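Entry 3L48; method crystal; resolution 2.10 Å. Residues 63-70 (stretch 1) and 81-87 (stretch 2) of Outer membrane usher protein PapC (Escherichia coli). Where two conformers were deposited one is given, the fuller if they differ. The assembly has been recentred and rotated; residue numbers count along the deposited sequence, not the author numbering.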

ATOM      1  N   LYS A  63       4.918 -12.286  -6.458  1.00 39.03           N
ATOM      2  CA  LYS A  63       3.636 -12.728  -5.929  1.00 38.23           C
ATOM      3  C   LYS A  63       2.905 -11.631  -5.157  1.00 32.28           C
ATOM      4  O   LYS A  63       3.527 -10.815  -4.476  1.00 24.53           O
ATOM      5  CB  LYS A  63       3.861 -13.949  -5.032  1.00 43.40           C
ATOM      6  CG  LYS A  63       2.726 -14.280  -4.085  1.00 47.46           C
ATOM      7  CD  LYS A  63       3.005 -15.589  -3.361  1.00 52.90           C
ATOM      8  CE  LYS A  63       2.010 -15.834  -2.238  1.00 56.61           C
ATOM      9  NZ  LYS A  63       0.597 -15.764  -2.713  1.00 56.35           N
ATOM     10  N   ILE A  64       1.581 -11.605  -5.285  1.00 30.74           N
ATOM     11  CA  ILE A  64       0.763 -10.776  -4.412  1.00 34.13           C
ATOM     12  C   ILE A  64       0.831 -11.372  -3.013  1.00 36.10           C
ATOM     13  O   ILE A  64       0.389 -12.498  -2.789  1.00 37.88           O
ATOM     14  CB  ILE A  64      -0.709 -10.742  -4.863  1.00 36.74           C
ATOM     15  CG1 ILE A  64      -0.824 -10.210  -6.292  1.00 36.89           C
ATOM     16  CG2 ILE A  64      -1.538  -9.889  -3.913  1.00 35.79           C
ATOM     17  CD1 ILE A  64      -2.251 -10.090  -6.778  1.00 35.67           C
ATOM     18  N   GLN A  65       1.393 -10.619  -2.075  1.00 34.15           N
ATOM     19  CA  GLN A  65       1.589 -11.119  -0.718  1.00 29.82           C
ATOM     20  C   GLN A  65       0.430 -10.751   0.203  1.00 28.24           C
ATOM     21  O   GLN A  65       0.000 -11.556   1.030  1.00 29.08           O
ATOM     22  CB  GLN A  65       2.914 -10.603  -0.155  1.00 29.21           C
ATOM     23  CG  GLN A  65       4.128 -11.013  -0.975  1.00 29.94           C
ATOM     24  CD  GLN A  65       4.615 -12.415  -0.650  1.00 29.91           C
ATOM     25  OE1 GLN A  65       5.502 -12.945  -1.319  1.00 30.92           O
ATOM     26  NE2 GLN A  65       4.046 -13.017   0.386  1.00 27.26           N
ATOM     27  N   CYS A  66      -0.070  -9.528   0.058  0.59 26.77           N
ATOM     28  CA  CYS A  66      -1.185  -9.056   0.870  0.59 26.52           C
ATOM     29  C   CYS A  66      -1.885  -7.873   0.215  0.59 25.83           C
ATOM     30  O   CYS A  66      -1.372  -7.282  -0.734  0.59 24.69           O
ATOM     31  CB  CYS A  66      -0.715  -8.693   2.281  0.59 25.40           C
ATOM     32  SG  CYS A  66       0.887  -7.860   2.349  0.59 31.72           S
ATOM     33  N   GLN A  67      -3.063  -7.535   0.727  1.00 27.01           N
ATOM     34  CA  GLN A  67      -3.842  -6.437   0.178  1.00 26.71           C
ATOM     35  C   GLN A  67      -4.281  -5.467   1.263  1.00 27.14           C
ATOM     36  O   GLN A  67      -4.442  -5.848   2.423  1.00 22.62           O
ATOM     37  CB  GLN A  67      -5.052  -6.971  -0.592  1.00 29.42           C
ATOM     38  CG  GLN A  67      -4.670  -7.709  -1.863  1.00 33.39           C
ATOM     39  CD  GLN A  67      -5.864  -8.132  -2.690  1.00 36.77           C
ATOM     40  OE1 GLN A  67      -5.810  -8.125  -3.922  1.00 39.60           O
ATOM     41  NE2 GLN A  67      -6.953  -8.497  -2.023  1.00 32.48           N
ATOM     42  N   VAL A  68      -4.461  -4.207   0.871  1.00 25.29           N
ATOM     43  CA  VAL A  68      -4.907  -3.165   1.782  1.00 25.49           C
ATOM     44  C   VAL A  68      -6.146  -2.487   1.215  1.00 26.37           C
ATOM     45  O   VAL A  68      -6.328  -2.422   0.003  1.00 29.52           O
ATOM     46  CB  VAL A  68      -3.814  -2.092   2.001  1.00 24.93           C
ATOM     47  CG1 VAL A  68      -2.521  -2.730   2.491  1.00 22.84           C
ATOM     48  CG2 VAL A  68      -3.575  -1.323   0.721  1.00 24.25           C
ATOM     49  N   ASN A  69      -7.000  -1.997   2.103  1.00 28.38           N
ATOM     50  CA  ASN A  69      -8.168  -1.231   1.698  1.00 29.89           C
ATOM     51  C   ASN A  69      -7.956   0.245   2.001  1.00 26.23           C
ATOM     52  O   ASN A  69      -7.912   0.650   3.163  1.00 24.67           O
ATOM     53  CB  ASN A  69      -9.422  -1.745   2.410  1.00 34.97           C
ATOM     54  CG  ASN A  69      -9.682  -3.213   2.144  1.00 43.55           C
ATOM     55  OD1 ASN A  69      -9.913  -3.992   3.068  1.00 47.49           O
ATOM     56  ND2 ASN A  69      -9.643  -3.601   0.874  1.00 47.16           N
ATOM     57  N   VAL A  70      -7.806   1.046   0.953  1.00 26.22           N
ATOM     58  CA  VAL A  70      -7.625   2.479   1.130  1.00 25.10           C
ATOM     59  C   VAL A  70      -8.927   3.092   1.621  1.00 28.49           C
ATOM     60  O   VAL A  70      -9.949   3.001   0.942  1.00 31.42           O
ATOM     61  CB  VAL A  70      -7.206   3.162  -0.179  1.00 23.48           C
ATOM     62  CG1 VAL A  70      -7.032   4.659   0.037  1.00 20.12           C
ATOM     63  CG2 VAL A  70      -5.920   2.543  -0.709  1.00 23.24           C
TER
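Stretch 2 (81-87) LLPCTPQ

Stretch 2 runs back along stretch 1 in extended conformation. Stretch 2 opens in a strand that begins earlier in the chain, and it meets a strand of stretch 1 that runs to N69. The N-to-C directions of the two strands differ by 140°, so the pairing is antiparallel but markedly splayed. The signed crossing angle is 140°, and the axes approach to 5.6 Å.

The backbones join at Q67 and T85, a single antiparallel bridge with CA atoms 5.3 Å apart. Two hydrogen bonds close it: Q67 N donates to T85 O at 2.9 Å, and T85 N donates to Q67 O at 2.9 Å. Both are nearly straight. A water extends the link beyond this pair. It accepts from N69 N at 2.8 Å and donates to P83 O at 2.8 Å, so it connects the backbones where no direct bond is made.

C84 and V68 are each covered over 66 Å² of their surface. C84 is tied to C66 by a disulfide, C84 SG to C66 SG 2.4 Å, with chi3 at 101°. The distance is long for such a bond; both cysteines were deposited in two conformers. V68 lies beside C84 in register, their CA atoms 4.9 Å apart. Its CG1 packs 3.8 Å from C84 CB and 4.0 Å from L82 CB, adding an apolar contact next to the disulfide.

Q87 loses the most surface, 84 Å². Its CA-to-CB bond points sideways, but the end of its chain comes nearer to stretch 1. There Q87 OE1 lies 3.6 Å from I64 CG2, and Q87 NE2 lies 3.7 Å from Q67 OE1. Q87 is poorly ordered, so these distances are approximate. Just before it, P86 sits across from C66, with P86 CD 4.2 Å from C66 CB.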

ATOM      1  N   LEU A  81      -1.961   4.536   8.363  1.00 14.65           N
ATOM      2  CA  LEU A  81      -1.667   3.120   8.511  1.00 13.47           C
ATOM      3  C   LEU A  81      -2.508   2.330   7.522  1.00 17.95           C
ATOM      4  O   LEU A  81      -3.723   2.521   7.443  1.00 23.17           O
ATOM      5  CB  LEU A  81      -2.000   2.665   9.935  1.00 11.61           C
ATOM      6  CG  LEU A  81      -1.811   1.185  10.275  1.00 17.82           C
ATOM      7  CD1 LEU A  81      -0.332   0.840  10.369  1.00 14.51           C
ATOM      8  CD2 LEU A  81      -2.536   0.825  11.575  1.00 22.08           C
ATOM      9  N   LEU A  82      -1.865   1.451   6.761  1.00 15.56           N
ATOM     10  CA  LEU A  82      -2.594   0.520   5.907  1.00 18.60           C
ATOM     11  C   LEU A  82      -2.290  -0.921   6.317  1.00 18.70           C
ATOM     12  O   LEU A  82      -1.272  -1.484   5.916  1.00 16.06           O
ATOM     13  CB  LEU A  82      -2.250   0.741   4.431  1.00 21.79           C
ATOM     14  CG  LEU A  82      -2.629   2.103   3.838  1.00 23.34           C
ATOM     15  CD1 LEU A  82      -2.320   2.137   2.354  1.00 24.87           C
ATOM     16  CD2 LEU A  82      -4.102   2.407   4.077  1.00 20.54           C
ATOM     17  N   PRO A  83      -3.165  -1.511   7.142  1.00 19.98           N
ATOM     18  CA  PRO A  83      -2.988  -2.914   7.530  1.00 21.22           C
ATOM     19  C   PRO A  83      -3.010  -3.805   6.299  1.00 24.85           C
ATOM     20  O   PRO A  83      -3.995  -3.822   5.562  1.00 28.93           O
ATOM     21  CB  PRO A  83      -4.215  -3.195   8.407  1.00 19.90           C
ATOM     22  CG  PRO A  83      -4.608  -1.860   8.940  1.00 20.44           C
ATOM     23  CD  PRO A  83      -4.306  -0.885   7.830  1.00 18.62           C
ATOM     24  N   CYS A  84      -1.930  -4.545   6.073  0.51 25.33           N
ATOM     25  CA  CYS A  84      -1.843  -5.418   4.906  0.51 27.15           C
ATOM     26  C   CYS A  84      -2.210  -6.860   5.254  0.51 28.53           C
ATOM     27  O   CYS A  84      -1.483  -7.543   5.975  0.51 29.81           O
ATOM     28  CB  CYS A  84      -0.448  -5.354   4.282  0.51 27.60           C
ATOM     29  SG  CYS A  84      -0.394  -5.889   2.556  0.51 35.68           S
ATOM     30  N   THR A  85      -3.345  -7.313   4.730  1.00 27.14           N
ATOM     31  CA  THR A  85      -3.861  -8.636   5.038  1.00 30.82           C
ATOM     32  C   THR A  85      -3.731  -9.569   3.843  1.00 35.80           C
ATOM     33  O   THR A  85      -4.180  -9.244   2.741  1.00 32.64           O
ATOM     34  CB  THR A  85      -5.331  -8.570   5.493  1.00 34.84           C
ATOM     35  OG1 THR A  85      -6.131  -8.005   4.448  1.00 42.84           O
ATOM     36  CG2 THR A  85      -5.459  -7.705   6.735  1.00 29.83           C
ATOM     37  N   PRO A  86      -3.090 -10.727   4.057  1.00 45.34           N
ATOM     38  CA  PRO A  86      -2.992 -11.776   3.040  1.00 48.95           C
ATOM     39  C   PRO A  86      -4.369 -12.079   2.467  1.00 49.72           C
ATOM     40  O   PRO A  86      -5.339 -12.148   3.223  1.00 45.91           O
ATOM     41  CB  PRO A  86      -2.475 -12.977   3.834  1.00 50.60           C
ATOM     42  CG  PRO A  86      -1.682 -12.370   4.940  1.00 51.98           C
ATOM     43  CD  PRO A  86      -2.388 -11.090   5.301  1.00 49.70           C
ATOM     44  N   GLN A  87      -4.451 -12.246   1.152  1.00 55.18           N
ATOM     45  CA  GLN A  87      -5.724 -12.505   0.487  1.00 61.79           C
ATOM     46  C   GLN A  87      -6.500 -13.616   1.184  1.00 61.67           C
ATOM     47  O   GLN A  87      -7.281 -14.332   0.557  1.00 63.18           O
ATOM     48  CB  GLN A  87      -5.493 -12.867  -0.980  1.00 67.45           C
ATOM     49  CG  GLN A  87      -4.662 -11.850  -1.744  1.00 69.95           C
ATOM     50  CD  GLN A  87      -4.544 -12.193  -3.216  1.00 74.20           C
ATOM     51  OE1 GLN A  87      -3.575 -12.821  -3.646  1.00 75.94           O
ATOM     52  NE2 GLN A  87      -5.536 -11.782  -3.999  1.00 74.99           N
TER
HETATM   53  O   HOH W   1      -5.871  -1.921   4.678  1.00 35.52           O